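Local coordinates for FBP protein (Leishmania major, PDB 5OEZ) that probably hydrolyses beta-D-fructose 1,6-bisphosphate to beta-D-fructose 6-phosphate and phosphate, as a magnesium-dependent homotetramer of the class 1 fructose-1,6-bisphosphatase family, at residues M165-Y170 against L179-G184; P204-P209 against T259-G264; Y283-M288 against T318-G323. One frame throughout, in Å; residues are numbered along the deposited sequence.

Interaction 1 (M165-Y170 against L179-G184)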
ATOM      1  N   MET C 165     -31.585 -15.351 -12.962  1.00 53.85           N
ATOM      2  CA  MET C 165     -30.277 -15.035 -12.407  1.00 61.12           C
ATOM      3  C   MET C 165     -30.460 -14.544 -10.963  1.00 52.48           C
ATOM      4  O   MET C 165     -31.235 -13.635 -10.713  1.00 53.27           O
ATOM      5  CB  MET C 165     -29.588 -13.971 -13.287  1.00 50.51           C
ATOM      6  CG  MET C 165     -28.072 -13.889 -13.203  1.00 63.99           C
ATOM      7  SD  MET C 165     -27.335 -12.494 -14.115  1.00 54.76           S
ATOM      8  CE  MET C 165     -28.399 -12.406 -15.547  1.00 58.34           C
ATOM      9  N   VAL C 166     -29.748 -15.154 -10.025  1.00 46.85           N
ATOM     10  CA  VAL C 166     -29.854 -14.754  -8.612  1.00 47.95           C
ATOM     11  C   VAL C 166     -28.898 -13.622  -8.197  1.00 50.24           C
ATOM     12  O   VAL C 166     -29.193 -12.912  -7.249  1.00 45.63           O
ATOM     13  CB  VAL C 166     -29.696 -15.916  -7.626  1.00 48.58           C
ATOM     14  CG1 VAL C 166     -30.660 -17.036  -7.973  1.00 47.39           C
ATOM     15  CG2 VAL C 166     -28.263 -16.396  -7.597  1.00 50.48           C
ATOM     16  N   SER C 167     -27.788 -13.432  -8.917  1.00 47.19           N
ATOM     17  CA  SER C 167     -26.870 -12.341  -8.592  1.00 42.78           C
ATOM     18  C   SER C 167     -25.990 -11.954  -9.762  1.00 35.75           C
ATOM     19  O   SER C 167     -25.776 -12.729 -10.685  1.00 44.34           O
ATOM     20  CB  SER C 167     -26.001 -12.737  -7.394  1.00 44.55           C
ATOM     21  OG  SER C 167     -25.113 -11.700  -7.047  1.00 47.63           O
ATOM     22  N   ALA C 168     -25.541 -10.715  -9.746  1.00 32.36           N
ATOM     23  CA  ALA C 168     -24.638 -10.202 -10.761  1.00 34.12           C
ATOM     24  C   ALA C 168     -23.780  -9.091 -10.187  1.00 32.48           C
ATOM     25  O   ALA C 168     -24.203  -8.394  -9.282  1.00 35.68           O
ATOM     26  CB  ALA C 168     -25.428  -9.672 -11.956  1.00 31.51           C
ATOM     27  N   GLY C 169     -22.607  -8.882 -10.760  1.00 31.11           N
ATOM     28  CA  GLY C 169     -21.797  -7.747 -10.375  1.00 30.50           C
ATOM     29  C   GLY C 169     -20.685  -7.454 -11.348  1.00 30.51           C
ATOM     30  O   GLY C 169     -20.435  -8.235 -12.269  1.00 32.81           O
ATOM     31  N   TYR C 170     -19.984  -6.343 -11.116  1.00 30.06           N
ATOM     32  CA  TYR C 170     -18.745  -6.067 -11.822  1.00 32.10           C
ATOM     33  C   TYR C 170     -17.728  -5.370 -10.924  1.00 36.40           C
ATOM     34  O   TYR C 170     -18.065  -4.866  -9.867  1.00 34.67           O
ATOM     35  CB  TYR C 170     -19.004  -5.259 -13.089  1.00 32.64           C
ATOM     36  CG  TYR C 170     -19.539  -3.873 -12.861  1.00 35.56           C
ATOM     37  CD1 TYR C 170     -18.697  -2.820 -12.477  1.00 35.47           C
ATOM     38  CD2 TYR C 170     -20.879  -3.604 -13.032  1.00 34.10           C
ATOM     39  CE1 TYR C 170     -19.206  -1.545 -12.266  1.00 35.18           C
ATOM     40  CE2 TYR C 170     -21.397  -2.342 -12.809  1.00 38.67           C
ATOM     41  CZ  TYR C 170     -20.558  -1.318 -12.425  1.00 35.24           C
ATOM     42  OH  TYR C 170     -21.055  -0.062 -12.200  1.00 34.88           O
ATOM     43  N   LEU C 179     -16.515  -2.157  -6.739  1.00 37.43           N
ATOM     44  CA  LEU C 179     -17.234  -3.397  -6.916  1.00 38.23           C
ATOM     45  C   LEU C 179     -18.704  -3.079  -6.773  1.00 41.42           C
ATOM     46  O   LEU C 179     -19.128  -2.562  -5.746  1.00 42.40           O
ATOM     47  CB  LEU C 179     -16.791  -4.442  -5.890  1.00 45.08           C
ATOM     48  CG  LEU C 179     -17.139  -5.897  -6.210  1.00 45.29           C
ATOM     49  CD1 LEU C 179     -16.118  -6.821  -5.574  1.00 51.41           C
ATOM     50  CD2 LEU C 179     -18.542  -6.257  -5.749  1.00 48.01           C
ATOM     51  N   VAL C 180     -19.476  -3.369  -7.816  1.00 38.78           N
ATOM     52  CA  VAL C 180     -20.898  -3.050  -7.857  1.00 36.78           C
ATOM     53  C   VAL C 180     -21.632  -4.373  -7.997  1.00 41.93           C
ATOM     54  O   VAL C 180     -21.243  -5.208  -8.806  1.00 39.23           O
ATOM     55  CB  VAL C 180     -21.179  -2.106  -9.036  1.00 40.53           C
ATOM     56  CG1 VAL C 180     -22.663  -1.819  -9.204  1.00 40.95           C
ATOM     57  CG2 VAL C 180     -20.415  -0.797  -8.840  1.00 44.76           C
ATOM     58  N   LEU C 181     -22.705  -4.547  -7.243  1.00 36.16           N
ATOM     59  CA  LEU C 181     -23.285  -5.855  -7.027  1.00 39.90           C
ATOM     60  C   LEU C 181     -24.791  -5.757  -6.877  1.00 39.61           C
ATOM     61  O   LEU C 181     -25.289  -4.767  -6.325  1.00 36.59           O
ATOM     62  CB  LEU C 181     -22.677  -6.396  -5.721  1.00 59.29           C
ATOM     63  CG  LEU C 181     -23.125  -7.739  -5.159  1.00 57.87           C
ATOM     64  CD1 LEU C 181     -22.803  -8.883  -6.115  1.00 77.21           C
ATOM     65  CD2 LEU C 181     -22.444  -7.961  -3.826  1.00 60.05           C
ATOM     66  N   THR C 182     -25.520  -6.780  -7.326  1.00 37.79           N
ATOM     67  CA  THR C 182     -26.949  -6.919  -7.010  1.00 41.48           C
ATOM     68  C   THR C 182     -27.268  -8.367  -6.674  1.00 44.37           C
ATOM     69  O   THR C 182     -26.651  -9.275  -7.232  1.00 49.10           O
ATOM     70  CB  THR C 182     -27.887  -6.422  -8.157  1.00 51.35           C
ATOM     71  OG1 THR C 182     -29.266  -6.505  -7.742  1.00 50.80           O
ATOM     72  CG2 THR C 182     -27.725  -7.229  -9.445  1.00 51.89           C
ATOM     73  N   SER C 183     -28.250  -8.562  -5.791  1.00 39.79           N
ATOM     74  CA  SER C 183     -28.842  -9.886  -5.508  1.00 48.50           C
ATOM     75  C   SER C 183     -30.363  -9.893  -5.696  1.00 47.96           C
ATOM     76  O   SER C 183     -31.043 -10.724  -5.116  1.00 52.19           O
ATOM     77  CB  SER C 183     -28.511 -10.322  -4.067  1.00 52.76           C
ATOM     78  OG  SER C 183     -27.168 -10.742  -3.999  1.00 72.12           O
ATOM     79  N   GLY C 184     -30.895  -8.974  -6.498  1.00 50.84           N
ATOM     80  CA  GLY C 184     -32.343  -8.897  -6.752  1.00 54.55           C
ATOM     81  C   GLY C 184     -33.086  -7.853  -5.942  1.00 55.93           C
ATOM     82  O   GLY C 184     -34.283  -7.693  -6.119  1.00 67.88           O
TER
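The ring of Tyr170 lies with one face over Val180, whose CB sits 3.8 Å from the ring centroid and 22° off the ring normal, a CH-pi contact displaced toward the CZ end. The two side chains project from the same face of the sheet, flank to flank. Tyr170 CG stands between its backbone N and carbonyl carbon (chi1 65°), which lays the ring back over the neighbouring strand; Val180 CG2 comes within 3.5 Å of Tyr170 OH. Beta-branched valine offers a suitably broad apolar surface close to the backbone. That hydroxyl hydrogen-bonds to His257.

The backbones of strands 167-173 and 177-182 pair antiparallel, as a beta hairpin. Ala168 and Thr182 form one hydrogen-bonded pair, Tyr170 and Val180 the next; between them Gly169 and Leu181 make the non-hydrogen-bonded pair, CA atoms 4.1 Å apart. Gly169 CA lies 3.0 Å from Val180 O, an approach that suits a residue without a side chain. At the open end Thr182 O accepts two donors from opposite faces of its carbonyl plane: Ala168 N at 3.1 Å and Ser167 OG at 2.9 Å. Here Val166 and Ser167 both face Val138 of strand 132-140, on the side away from strand 177-182, a classic beta bulge. Thr182 OG1 takes Gly184 N at 3.2 Å in an ST turn and also bonds to Gly186 O.

Ser167 lies close to Phe28 and Leu181 to Ile16, residues of the AMP site, empty in this chain. Ser167 OG spends its proton on Thr182 O, and backbone N and O of the two hydrogen-bonded pairs satisfy one another.

Interaction 2 (P204-P209 against T259-G264)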
ATOM      1  N   PRO C 204     -24.626   3.157  -1.459  1.00 51.55           N
ATOM      2  CA  PRO C 204     -25.796   2.286  -1.259  1.00 48.17           C
ATOM      3  C   PRO C 204     -26.957   2.710  -2.165  1.00 51.24           C
ATOM      4  O   PRO C 204     -27.121   3.896  -2.410  1.00 49.46           O
ATOM      5  CB  PRO C 204     -26.147   2.506   0.211  1.00 47.66           C
ATOM      6  CG  PRO C 204     -25.656   3.899   0.496  1.00 50.64           C
ATOM      7  CD  PRO C 204     -24.459   4.140  -0.367  1.00 50.17           C
ATOM      8  N   HIS C 205     -27.736   1.743  -2.654  1.00 52.16           N
ATOM      9  CA  HIS C 205     -28.955   2.007  -3.419  1.00 54.51           C
ATOM     10  C   HIS C 205     -28.710   2.931  -4.627  1.00 51.87           C
ATOM     11  O   HIS C 205     -29.286   4.009  -4.731  1.00 51.33           O
ATOM     12  CB  HIS C 205     -30.049   2.567  -2.500  1.00 59.25           C
ATOM     13  CG  HIS C 205     -30.357   1.688  -1.325  1.00 83.89           C
ATOM     14  ND1 HIS C 205     -30.638   0.340  -1.449  1.00 99.42           N
ATOM     15  CD2 HIS C 205     -30.442   1.969  -0.003  1.00 87.53           C
ATOM     16  CE1 HIS C 205     -30.870  -0.170  -0.251  1.00 87.47           C
ATOM     17  NE2 HIS C 205     -30.760   0.797   0.642  1.00 95.35           N
ATOM     18  N   ILE C 206     -27.853   2.478  -5.534  1.00 48.09           N
ATOM     19  CA  ILE C 206     -27.584   3.210  -6.765  1.00 45.01           C
ATOM     20  C   ILE C 206     -28.840   3.253  -7.641  1.00 48.13           C
ATOM     21  O   ILE C 206     -29.440   2.212  -7.919  1.00 47.11           O
ATOM     22  CB  ILE C 206     -26.434   2.577  -7.567  1.00 45.26           C
ATOM     23  CG1 ILE C 206     -25.125   2.720  -6.795  1.00 42.22           C
ATOM     24  CG2 ILE C 206     -26.315   3.231  -8.940  1.00 42.03           C
ATOM     25  CD1 ILE C 206     -23.957   1.980  -7.389  1.00 44.27           C
ATOM     26  N   SER C 207     -29.227   4.462  -8.047  1.00 50.03           N
ATOM     27  CA  SER C 207     -30.392   4.690  -8.895  1.00 58.63           C
ATOM     28  C   SER C 207     -29.937   5.465 -10.115  1.00 51.06           C
ATOM     29  O   SER C 207     -29.461   6.591  -9.968  1.00 44.25           O
ATOM     30  CB  SER C 207     -31.455   5.528  -8.169  1.00 55.85           C
ATOM     31  OG  SER C 207     -32.076   4.814  -7.125  1.00 86.23           O
ATOM     32  N   ILE C 208     -30.105   4.884 -11.301  1.00 50.27           N
ATOM     33  CA  ILE C 208     -29.776   5.580 -12.571  1.00 53.37           C
ATOM     34  C   ILE C 208     -30.869   6.629 -12.812  1.00 48.50           C
ATOM     35  O   ILE C 208     -32.051   6.307 -12.771  1.00 49.51           O
ATOM     36  CB  ILE C 208     -29.749   4.673 -13.864  1.00 55.34           C
ATOM     37  CG1 ILE C 208     -28.916   3.384 -13.762  1.00 65.72           C
ATOM     38  CG2 ILE C 208     -29.232   5.450 -15.090  1.00 52.31           C
ATOM     39  CD1 ILE C 208     -29.148   2.427 -14.921  1.00 90.05           C
ATOM     40  N   PRO C 209     -30.485   7.889 -13.058  1.00 46.13           N
ATOM     41  CA  PRO C 209     -31.503   8.902 -13.389  1.00 48.19           C
ATOM     42  C   PRO C 209     -32.376   8.513 -14.594  1.00 49.73           C
ATOM     43  O   PRO C 209     -31.888   7.857 -15.499  1.00 45.17           O
ATOM     44  CB  PRO C 209     -30.665  10.141 -13.729  1.00 52.53           C
ATOM     45  CG  PRO C 209     -29.361   9.945 -12.999  1.00 49.22           C
ATOM     46  CD  PRO C 209     -29.125   8.467 -12.963  1.00 47.05           C
ATOM     47  N   THR C 259     -22.401   5.300 -16.827  1.00 41.94           N
ATOM     48  CA  THR C 259     -23.829   5.375 -17.167  1.00 38.10           C
ATOM     49  C   THR C 259     -24.701   5.199 -15.927  1.00 37.29           C
ATOM     50  O   THR C 259     -25.632   5.963 -15.716  1.00 42.89           O
ATOM     51  CB  THR C 259     -24.192   4.326 -18.237  1.00 42.45           C
ATOM     52  OG1 THR C 259     -23.387   4.547 -19.402  1.00 45.18           O
ATOM     53  CG2 THR C 259     -25.669   4.392 -18.626  1.00 43.77           C
ATOM     54  N   LEU C 260     -24.413   4.181 -15.127  1.00 37.10           N
ATOM     55  CA  LEU C 260     -25.118   3.952 -13.876  1.00 40.94           C
ATOM     56  C   LEU C 260     -25.125   5.139 -12.918  1.00 40.00           C
ATOM     57  O   LEU C 260     -26.150   5.438 -12.324  1.00 46.91           O
ATOM     58  CB  LEU C 260     -24.486   2.787 -13.106  1.00 51.89           C
ATOM     59  CG  LEU C 260     -24.900   1.349 -13.235  1.00 51.04           C
ATOM     60  CD1 LEU C 260     -24.616   0.652 -11.909  1.00 60.83           C
ATOM     61  CD2 LEU C 260     -26.350   1.241 -13.581  1.00 56.03           C
ATOM     62  N   LEU C 261     -23.974   5.772 -12.732  1.00 40.04           N
ATOM     63  CA  LEU C 261     -23.848   6.861 -11.755  1.00 43.36           C
ATOM     64  C   LEU C 261     -24.292   8.215 -12.265  1.00 44.83           C
ATOM     65  O   LEU C 261     -24.877   8.993 -11.512  1.00 52.92           O
ATOM     66  CB  LEU C 261     -22.414   6.963 -11.251  1.00 45.43           C
ATOM     67  CG  LEU C 261     -21.899   5.727 -10.497  1.00 52.12           C
ATOM     68  CD1 LEU C 261     -20.437   5.920 -10.111  1.00 53.26           C
ATOM     69  CD2 LEU C 261     -22.727   5.433  -9.252  1.00 52.65           C
ATOM     70  N   TYR C 262     -24.007   8.515 -13.526  1.00 45.34           N
ATOM     71  CA  TYR C 262     -24.373   9.818 -14.111  1.00 47.70           C
ATOM     72  C   TYR C 262     -25.691   9.772 -14.859  1.00 43.70           C
ATOM     73  O   TYR C 262     -26.347  10.785 -14.999  1.00 48.26           O
ATOM     74  CB  TYR C 262     -23.286  10.279 -15.080  1.00 51.72           C
ATOM     75  CG  TYR C 262     -21.970  10.709 -14.452  1.00 53.95           C
ATOM     76  CD1 TYR C 262     -21.691  10.513 -13.094  1.00 58.35           C
ATOM     77  CD2 TYR C 262     -20.992  11.322 -15.240  1.00 51.31           C
ATOM     78  CE1 TYR C 262     -20.488  10.923 -12.549  1.00 68.11           C
ATOM     79  CE2 TYR C 262     -19.786  11.723 -14.710  1.00 55.79           C
ATOM     80  CZ  TYR C 262     -19.534  11.531 -13.360  1.00 70.05           C
ATOM     81  OH  TYR C 262     -18.331  11.936 -12.805  1.00 74.85           O
ATOM     82  N   GLY C 263     -26.094   8.592 -15.329  1.00 45.80           N
ATOM     83  CA  GLY C 263     -27.184   8.483 -16.297  1.00 46.64           C
ATOM     84  C   GLY C 263     -26.679   8.573 -17.727  1.00 49.58           C
ATOM     85  O   GLY C 263     -25.491   8.816 -17.965  1.00 44.74           O
ATOM     86  N   GLY C 264     -27.591   8.363 -18.672  1.00 45.25           N
ATOM     87  CA  GLY C 264     -27.269   8.385 -20.086  1.00 38.27           C
ATOM     88  C   GLY C 264     -27.645   7.089 -20.763  1.00 42.58           C
ATOM     89  O   GLY C 264     -28.501   6.326 -20.282  1.00 42.32           O
TER
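Ile208 reaches Leu260 because its CG1 stands anti to its own carbonyl carbon (chi1 -50°) and the chain then extends (chi2 169°), carrying CG1 and CD1 across the leucine side chain. Ile208 CD1 approaches Leu260 CD2 to 3.3 Å, the two side chains crossing at a slant. The other branch, CG2, lies anti to the backbone N and turns to the helix backbone, 3.7 Å from Thr259 O. One isoleucine therefore covers both a side chain and the last turn of the helix. Ile206, with CG1 likewise anti to its carbonyl carbon, sets its CD1 against Leu261 CD2 at 4.1 Å, while its CG2 lies 4.0 Å from Leu260 O.

Pro209 completes the contact, its CG 3.7 Å from Tyr262 O. There the helix ends: Gly263 N still bonds to Thr259 O at 2.7 Å, but Gly263 has a positive phi of 89°, a conformation suited to glycine, and its N lies 3.8 Å from Pro209 CD. No hydrogen bond joins the two segments; branched apolar residues and a proline suit such a contact.

Segment 204-209 forms the first part of the irregular connection between strand 198-203 of the large sheet and strand 214-216 of the other sheet. It runs over the C-terminal end of helix 252-262, with Ile208 and Leu260 both also resting on Val292 of helix 281-294, while Leu261 packs on Asp127 of a second subunit.

Interaction 3 (Y283-M288 against T318-G323)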
ATOM      1  N   TYR C 283     -21.945 -13.955 -20.416  1.00 46.69           N
ATOM      2  CA  TYR C 283     -20.770 -13.478 -19.719  1.00 48.53           C
ATOM      3  C   TYR C 283     -20.778 -11.969 -19.427  1.00 47.57           C
ATOM      4  O   TYR C 283     -20.150 -11.543 -18.463  1.00 57.02           O
ATOM      5  CB  TYR C 283     -19.521 -13.839 -20.515  1.00 50.65           C
ATOM      6  CG  TYR C 283     -19.405 -15.305 -20.843  1.00 52.05           C
ATOM      7  CD1 TYR C 283     -18.918 -16.222 -19.909  1.00 57.10           C
ATOM      8  CD2 TYR C 283     -19.751 -15.777 -22.088  1.00 53.16           C
ATOM      9  CE1 TYR C 283     -18.801 -17.572 -20.226  1.00 55.21           C
ATOM     10  CE2 TYR C 283     -19.638 -17.118 -22.408  1.00 61.77           C
ATOM     11  CZ  TYR C 283     -19.161 -18.008 -21.470  1.00 52.29           C
ATOM     12  OH  TYR C 283     -19.055 -19.329 -21.804  1.00 64.81           O
ATOM     13  N   GLU C 284     -21.470 -11.180 -20.261  1.00 49.95           N
ATOM     14  CA  GLU C 284     -21.418  -9.709 -20.233  1.00 44.86           C
ATOM     15  C   GLU C 284     -22.800  -9.062 -20.243  1.00 45.63           C
ATOM     16  O   GLU C 284     -23.135  -8.326 -19.321  1.00 49.46           O
ATOM     17  CB  GLU C 284     -20.619  -9.162 -21.431  1.00 45.93           C
ATOM     18  CG  GLU C 284     -19.183  -9.668 -21.516  1.00 59.54           C
ATOM     19  CD  GLU C 284     -18.511  -9.414 -22.864  1.00 71.19           C
ATOM     20  OE1 GLU C 284     -19.196  -9.329 -23.911  1.00 73.68           O
ATOM     21  OE2 GLU C 284     -17.266  -9.316 -22.884  1.00101.32           O
ATOM     22  N   ALA C 285     -23.585  -9.292 -21.295  1.00 40.40           N
ATOM     23  CA  ALA C 285     -24.832  -8.538 -21.473  1.00 44.24           C
ATOM     24  C   ALA C 285     -25.906  -8.827 -20.402  1.00 35.91           C
ATOM     25  O   ALA C 285     -26.485  -7.899 -19.854  1.00 40.59           O
ATOM     26  CB  ALA C 285     -25.391  -8.760 -22.873  1.00 42.94           C
ATOM     27  N   ALA C 286     -26.169 -10.091 -20.105  1.00 36.15           N
ATOM     28  CA  ALA C 286     -27.189 -10.439 -19.082  1.00 37.07           C
ATOM     29  C   ALA C 286     -26.826  -9.991 -17.647  1.00 32.20           C
ATOM     30  O   ALA C 286     -27.650  -9.389 -16.975  1.00 32.78           O
ATOM     31  CB  ALA C 286     -27.522 -11.929 -19.121  1.00 38.58           C
ATOM     32  N   PRO C 287     -25.596 -10.252 -17.183  1.00 40.27           N
ATOM     33  CA  PRO C 287     -25.190  -9.649 -15.885  1.00 47.91           C
ATOM     34  C   PRO C 287     -25.318  -8.109 -15.805  1.00 43.54           C
ATOM     35  O   PRO C 287     -25.905  -7.595 -14.862  1.00 47.34           O
ATOM     36  CB  PRO C 287     -23.726 -10.049 -15.760  1.00 48.17           C
ATOM     37  CG  PRO C 287     -23.613 -11.299 -16.568  1.00 46.13           C
ATOM     38  CD  PRO C 287     -24.526 -11.105 -17.728  1.00 40.61           C
ATOM     39  N   MET C 288     -24.804  -7.399 -16.801  1.00 42.25           N
ATOM     40  CA  MET C 288     -24.980  -5.952 -16.867  1.00 37.14           C
ATOM     41  C   MET C 288     -26.441  -5.530 -16.946  1.00 42.23           C
ATOM     42  O   MET C 288     -26.830  -4.525 -16.351  1.00 38.06           O
ATOM     43  CB  MET C 288     -24.198  -5.351 -18.043  1.00 37.34           C
ATOM     44  CG  MET C 288     -22.675  -5.313 -17.901  1.00 53.54           C
ATOM     45  SD  MET C 288     -21.936  -4.624 -16.377  1.00 64.10           S
ATOM     46  CE  MET C 288     -23.178  -3.552 -15.656  1.00102.39           C
ATOM     47  N   THR C 318     -25.517 -10.625 -28.614  1.00 46.68           N
ATOM     48  CA  THR C 318     -26.630  -9.699 -28.731  1.00 51.99           C
ATOM     49  C   THR C 318     -26.087  -8.271 -28.819  1.00 51.76           C
ATOM     50  O   THR C 318     -25.082  -7.986 -28.188  1.00 45.49           O
ATOM     51  CB  THR C 318     -27.608  -9.832 -27.510  1.00 47.96           C
ATOM     52  OG1 THR C 318     -28.634  -8.835 -27.582  1.00 50.63           O
ATOM     53  CG2 THR C 318     -26.891  -9.699 -26.168  1.00 43.19           C
ATOM     54  N   PRO C 319     -26.768  -7.383 -29.573  1.00 51.70           N
ATOM     55  CA  PRO C 319     -26.558  -5.949 -29.371  1.00 46.29           C
ATOM     56  C   PRO C 319     -27.186  -5.492 -28.066  1.00 40.96           C
ATOM     57  O   PRO C 319     -27.984  -6.219 -27.473  1.00 48.11           O
ATOM     58  CB  PRO C 319     -27.302  -5.314 -30.553  1.00 47.80           C
ATOM     59  CG  PRO C 319     -28.409  -6.259 -30.824  1.00 57.55           C
ATOM     60  CD  PRO C 319     -27.885  -7.638 -30.511  1.00 50.12           C
ATOM     61  N   VAL C 320     -26.810  -4.303 -27.595  1.00 44.50           N
ATOM     62  CA  VAL C 320     -27.335  -3.777 -26.329  1.00 45.59           C
ATOM     63  C   VAL C 320     -27.597  -2.276 -26.434  1.00 40.20           C
ATOM     64  O   VAL C 320     -26.823  -1.543 -27.054  1.00 37.41           O
ATOM     65  CB  VAL C 320     -26.381  -4.044 -25.101  1.00 48.96           C
ATOM     66  CG1 VAL C 320     -26.117  -5.537 -24.912  1.00 48.75           C
ATOM     67  CG2 VAL C 320     -25.062  -3.294 -25.238  1.00 45.46           C
ATOM     68  N   TYR C 321     -28.673  -1.854 -25.778  1.00 34.40           N
ATOM     69  CA  TYR C 321     -29.014  -0.466 -25.547  1.00 36.37           C
ATOM     70  C   TYR C 321     -29.392  -0.364 -24.065  1.00 34.42           C
ATOM     71  O   TYR C 321     -30.466  -0.814 -23.653  1.00 44.72           O
ATOM     72  CB  TYR C 321     -30.171  -0.053 -26.467  1.00 33.62           C
ATOM     73  CG  TYR C 321     -29.983  -0.526 -27.888  1.00 33.72           C
ATOM     74  CD1 TYR C 321     -30.478  -1.761 -28.286  1.00 39.95           C
ATOM     75  CD2 TYR C 321     -29.265   0.223 -28.819  1.00 38.13           C
ATOM     76  CE1 TYR C 321     -30.288  -2.224 -29.567  1.00 37.28           C
ATOM     77  CE2 TYR C 321     -29.071  -0.235 -30.111  1.00 37.15           C
ATOM     78  CZ  TYR C 321     -29.598  -1.450 -30.486  1.00 35.81           C
ATOM     79  OH  TYR C 321     -29.421  -1.949 -31.756  1.00 38.71           O
ATOM     80  N   PHE C 322     -28.486   0.204 -23.274  1.00 38.55           N
ATOM     81  CA  PHE C 322     -28.578   0.239 -21.804  1.00 40.80           C
ATOM     82  C   PHE C 322     -28.590   1.670 -21.286  1.00 39.22           C
ATOM     83  O   PHE C 322     -27.794   2.486 -21.725  1.00 34.57           O
ATOM     84  CB  PHE C 322     -27.331  -0.396 -21.152  1.00 46.25           C
ATOM     85  CG  PHE C 322     -27.244  -1.901 -21.232  1.00 48.77           C
ATOM     86  CD1 PHE C 322     -28.256  -2.697 -21.750  1.00 66.57           C
ATOM     87  CD2 PHE C 322     -26.121  -2.529 -20.741  1.00 63.47           C
ATOM     88  CE1 PHE C 322     -28.120  -4.079 -21.791  1.00 65.91           C
ATOM     89  CE2 PHE C 322     -25.985  -3.910 -20.758  1.00 64.50           C
ATOM     90  CZ  PHE C 322     -26.984  -4.688 -21.283  1.00 60.13           C
ATOM     91  N   GLY C 323     -29.421   1.941 -20.289  1.00 40.59           N
ATOM     92  CA  GLY C 323     -29.216   3.105 -19.441  1.00 41.31           C
ATOM     93  C   GLY C 323     -30.477   3.690 -18.865  1.00 41.45           C
ATOM     94  O   GLY C 323     -31.430   2.963 -18.528  1.00 40.78           O
TER
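Helix 281-294 packs here, through Ala285 and Met288, against strand 317-323 of the smaller mixed sheet, a helix-on-sheet contact within the C-terminal part of the fold. The axes of the short segments 283-288 and 320-323 pass 10.5 Å apart and are inclined at 35°.

Ala285 is the central residue on the helix side. Its methyl CB meets two side chains of the strand segment, Thr318 CG2 at 3.7 Å and Val320 CG1 at 3.9 Å. Thr318 presents its methyl to the helix while OG1, anti to the backbone N (chi1 175°), bonds to Pro319 O at 2.7 Å, in the carbonyl plane and on a lone pair. Threonine suits this place because one branch can serve the apolar contact and the other the polar one. Alanine, being small, lets the helix come close to these residues.

Farther along, Phe322 leaves its strand toward the helix. Ala285 O lies at the ring edge, near its plane, 3.5 Å from Phe322 CZ, and Met288 CB comes obliquely to within 3.6 Å of Phe322 CE2. Beyond CB the methionine chain bends at chi2 and chi3 and leads away from the strand. One face of the ring carries Val320 CB from its own strand, 3.7 Å above the plane, and Ile256 of helix 252-262 touches both Phe322 and Met288.

No hydrogen bond crosses the contact, and its touching residues are buried, so the direct contact rests on close packing, mostly of apolar groups. Beside it, OE1 of the manganese-binding Glu284 accepts from Arg280 N, while OE2 lies near Glu97 and Asp118; this gathering of carboxylates is consistent with the metal site, which holds no ion in this chain.

Along the chain the three interactions follow in series. Their centres are about 14 to 16 Å apart, so they form a triangle of touching contacts. Interaction 1 belongs to the large mixed sheet, interaction 3 to the smaller one, and interaction 2 includes part of the connection between the two sheets. Helix 281-294 supplies one side of interaction 3, and the sheet residues of interaction 1 rest on it: Tyr170 CD2 lies 3.5 Å from Met288 CE. Leu260 CD1 in turn lies 3.6 Å from Tyr170 OH, and Thr259 packs on Gly323. The contacts thus form a connected packed region between the neighbourhoods of the AMP and metal sites, consistent with coupling between them.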